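Local coordinates for protein APL1 (Anopheles gambiae, PDB 3O6N) that is a leucine-rich repeat protein that probably acts in complement-like immunity of the mosquito, in a heterodimer with the related LRIM1, at residues Q171-R176 and V193-L198. Sequence-based numbering, arbitrary orientation.
With NAG (2-acetamido-2-deoxy-beta-D-glucopyranose), chain B.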
loop_
_atom_site.group_PDB
_atom_site.type_symbol
_atom_site.label_atom_id
_atom_site.label_comp_id
_atom_site.label_asym_id
_atom_site.label_seq_id
_atom_site.Cartn_x
_atom_site.Cartn_y
_atom_site.Cartn_z
ATOM N N GLN A 171 -4.722 0.210 7.594
ATOM C CA GLN A 171 -4.903 -0.463 6.309
ATOM C C GLN A 171 -6.344 -0.263 5.841
ATOM O O GLN A 171 -7.284 -0.743 6.479
ATOM C CB GLN A 171 -4.574 -1.956 6.464
ATOM C CG GLN A 171 -5.001 -2.863 5.309
ATOM C CD GLN A 171 -4.350 -2.494 3.990
ATOM O OE1 GLN A 171 -4.671 -1.468 3.398
ATOM N NE2 GLN A 171 -3.437 -3.337 3.517
ATOM N N LEU A 172 -6.509 0.469 4.741
ATOM C CA LEU A 172 -7.828 0.788 4.193
ATOM C C LEU A 172 -7.889 0.482 2.698
ATOM O O LEU A 172 -8.756 0.993 1.985
ATOM C CB LEU A 172 -8.144 2.275 4.400
ATOM C CG LEU A 172 -8.262 2.764 5.846
ATOM C CD1 LEU A 172 -8.346 4.287 5.897
ATOM C CD2 LEU A 172 -9.468 2.131 6.518
ATOM N N SER A 173 -6.969 -0.356 2.231
ATOM C CA SER A 173 -6.872 -0.679 0.809
ATOM C C SER A 173 -8.139 -1.355 0.289
ATOM O O SER A 173 -8.822 -2.056 1.030
ATOM C CB SER A 173 -5.657 -1.573 0.549
ATOM O OG SER A 173 -5.622 -2.023 -0.794
ATOM N N SER A 174 -8.445 -1.140 -0.988
ATOM C CA SER A 174 -9.625 -1.743 -1.607
ATOM C C SER A 174 -10.929 -1.414 -0.884
ATOM O O SER A 174 -11.611 -2.299 -0.356
ATOM C CB SER A 174 -9.456 -3.265 -1.742
ATOM O OG SER A 174 -8.505 -3.566 -2.757
ATOM N N ASN A 175 -11.262 -0.130 -0.859
ATOM C CA ASN A 175 -12.604 0.307 -0.513
ATOM C C ASN A 175 -13.141 1.139 -1.676
ATOM O O ASN A 175 -12.809 0.874 -2.830
ATOM C CB ASN A 175 -12.608 1.096 0.801
ATOM C CG ASN A 175 -12.654 0.191 2.026
ATOM O OD1 ASN A 175 -13.725 -0.247 2.447
ATOM N ND2 ASN A 175 -11.489 -0.100 2.597
ATOM N N ARG A 176 -13.973 2.130 -1.383
ATOM C CA ARG A 176 -14.445 3.049 -2.412
ATOM C C ARG A 176 -14.294 4.470 -1.895
ATOM O O ARG A 176 -15.161 5.311 -2.117
ATOM C CB ARG A 176 -15.912 2.787 -2.755
ATOM C CG ARG A 176 -16.193 1.414 -3.344
ATOM C CD ARG A 176 -17.660 1.277 -3.743
ATOM N NE ARG A 176 -17.971 -0.058 -4.252
ATOM C CZ ARG A 176 -19.170 -0.431 -4.694
ATOM N NH1 ARG A 176 -20.179 0.429 -4.689
ATOM N NH2 ARG A 176 -19.360 -1.666 -5.140
ATOM N N VAL A 193 -3.766 3.199 1.628
ATOM C CA VAL A 193 -5.069 3.609 1.115
ATOM C C VAL A 193 -5.187 3.261 -0.366
ATOM O O VAL A 193 -5.958 3.869 -1.104
ATOM C CB VAL A 193 -5.341 5.117 1.343
ATOM C CG1 VAL A 193 -5.499 5.417 2.833
ATOM C CG2 VAL A 193 -4.231 5.972 0.740
ATOM N N SER A 194 -4.435 2.252 -0.785
ATOM C CA SER A 194 -4.412 1.865 -2.193
ATOM C C SER A 194 -5.765 1.313 -2.635
ATOM O O SER A 194 -6.558 0.843 -1.814
ATOM C CB SER A 194 -3.290 0.854 -2.474
ATOM O OG SER A 194 -3.513 -0.378 -1.805
ATOM N N TYR A 195 -6.028 1.389 -3.934
ATOM C CA TYR A 195 -7.276 0.895 -4.504
ATOM C C TYR A 195 -8.498 1.577 -3.907
ATOM O O TYR A 195 -9.361 0.935 -3.295
ATOM C CB TYR A 195 -7.376 -0.623 -4.372
ATOM C CG TYR A 195 -6.402 -1.345 -5.266
ATOM C CD1 TYR A 195 -6.686 -1.554 -6.609
ATOM C CD2 TYR A 195 -5.192 -1.809 -4.770
ATOM C CE1 TYR A 195 -5.792 -2.215 -7.433
ATOM C CE2 TYR A 195 -4.297 -2.467 -5.583
ATOM C CZ TYR A 195 -4.601 -2.667 -6.912
ATOM O OH TYR A 195 -3.706 -3.326 -7.715
ATOM N N ASN A 196 -8.552 2.891 -4.086
ATOM C CA ASN A 196 -9.707 3.676 -3.687
ATOM C C ASN A 196 -10.014 4.749 -4.728
ATOM O O ASN A 196 -9.599 4.628 -5.881
ATOM C CB ASN A 196 -9.509 4.269 -2.285
ATOM C CG ASN A 196 -9.765 3.252 -1.188
ATOM O OD1 ASN A 196 -10.908 2.880 -0.940
ATOM N ND2 ASN A 196 -8.702 2.791 -0.533
ATOM N N LEU A 197 -10.745 5.784 -4.329
ATOM C CA LEU A 197 -11.164 6.827 -5.263
ATOM C C LEU A 197 -10.723 8.204 -4.782
ATOM O O LEU A 197 -11.434 9.191 -4.969
ATOM C CB LEU A 197 -12.689 6.803 -5.433
ATOM C CG LEU A 197 -13.299 5.478 -5.905
ATOM C CD1 LEU A 197 -14.817 5.543 -5.857
ATOM C CD2 LEU A 197 -12.819 5.133 -7.303
ATOM N N LEU A 198 -9.549 8.258 -4.160
ATOM C CA LEU A 198 -9.037 9.501 -3.583
ATOM C C LEU A 198 -8.493 10.445 -4.642
ATOM O O LEU A 198 -7.887 10.005 -5.621
ATOM C CB LEU A 198 -7.949 9.193 -2.552
ATOM C CG LEU A 198 -8.409 8.343 -1.365
ATOM C CD1 LEU A 198 -7.213 7.890 -0.547
ATOM C CD2 LEU A 198 -9.414 9.110 -0.505
HETATM C C1 NAG B . -0.945 -1.947 0.579
HETATM C C2 NAG B . 0.468 -2.539 0.551
HETATM C C3 NAG B . 0.647 -3.570 -0.561
HETATM C C4 NAG B . -0.484 -4.593 -0.562
HETATM C C5 NAG B . -1.838 -3.897 -0.448
HETATM C C6 NAG B . -2.943 -4.932 -0.265
HETATM C C7 NAG B . 2.575 -1.479 1.121
HETATM C C8 NAG B . 3.674 -0.581 0.635
HETATM N N2 NAG B . 1.463 -1.498 0.391
HETATM O O3 NAG B . 1.897 -4.207 -0.401
HETATM O O4 NAG B . -0.465 -5.342 -1.765
HETATM O O5 NAG B . -1.874 -3.006 0.651
HETATM O O6 NAG B . -2.843 -5.481 1.033
HETATM O O7 NAG B . 2.721 -2.154 2.140
#
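The asparagine ladder of a leucine-rich repeat solenoid joins Leu-172 and Asn-175 to Asn-196, one rung in which equivalent turns of successive repeats stack. The amide of Asn-196 lies between the two turns. Its ND2 donates to Leu-172 O at 3.1 Å in a nearly straight bond (166°) and to Val-193 O of its own turn, both acceptors close to the amide plane. Leu-172 O is gripped twice, since Asn-175 ND2 reaches it at 3.0 Å from the opposite face of the carbonyl plane. With CG anti to its carbonyl carbon (chi1 -79°), Asn-196 also brings OD1 against the Asn-175 backbone, where N gives it a weak bond; OD1 accepts from Leu-177 N as well. The buried amide thus ties backbone groups of both repeats together.

Alongside, Ser-174 N donates to Ser-194 O at 2.9 Å, and in one of its two conformers Ser-173 places OG 2.9 Å from Ser-194 OG and near the edge of the Tyr-195 ring. On the inner side, Leu-172 CD1 packs loosely against Val-193 CG1 at 4.3 Å. Gln-171, its chain bent at chi2 (61°), turns OE1 back to Ser-173 N and donates from NE2 to O5 of an N-acetylglucosamine of the protein's own glycan, a long bond of 3.3 Å.

The turns follow the parallel strands 169-171 and 190-192, and the ladder continues to both sides: Asn-175 OD1 accepts from Leu-153 N of the preceding repeat, while Asn-215 ND2 of the next donates to Val-193 O and the Tyr-195 ring stacks on His-214.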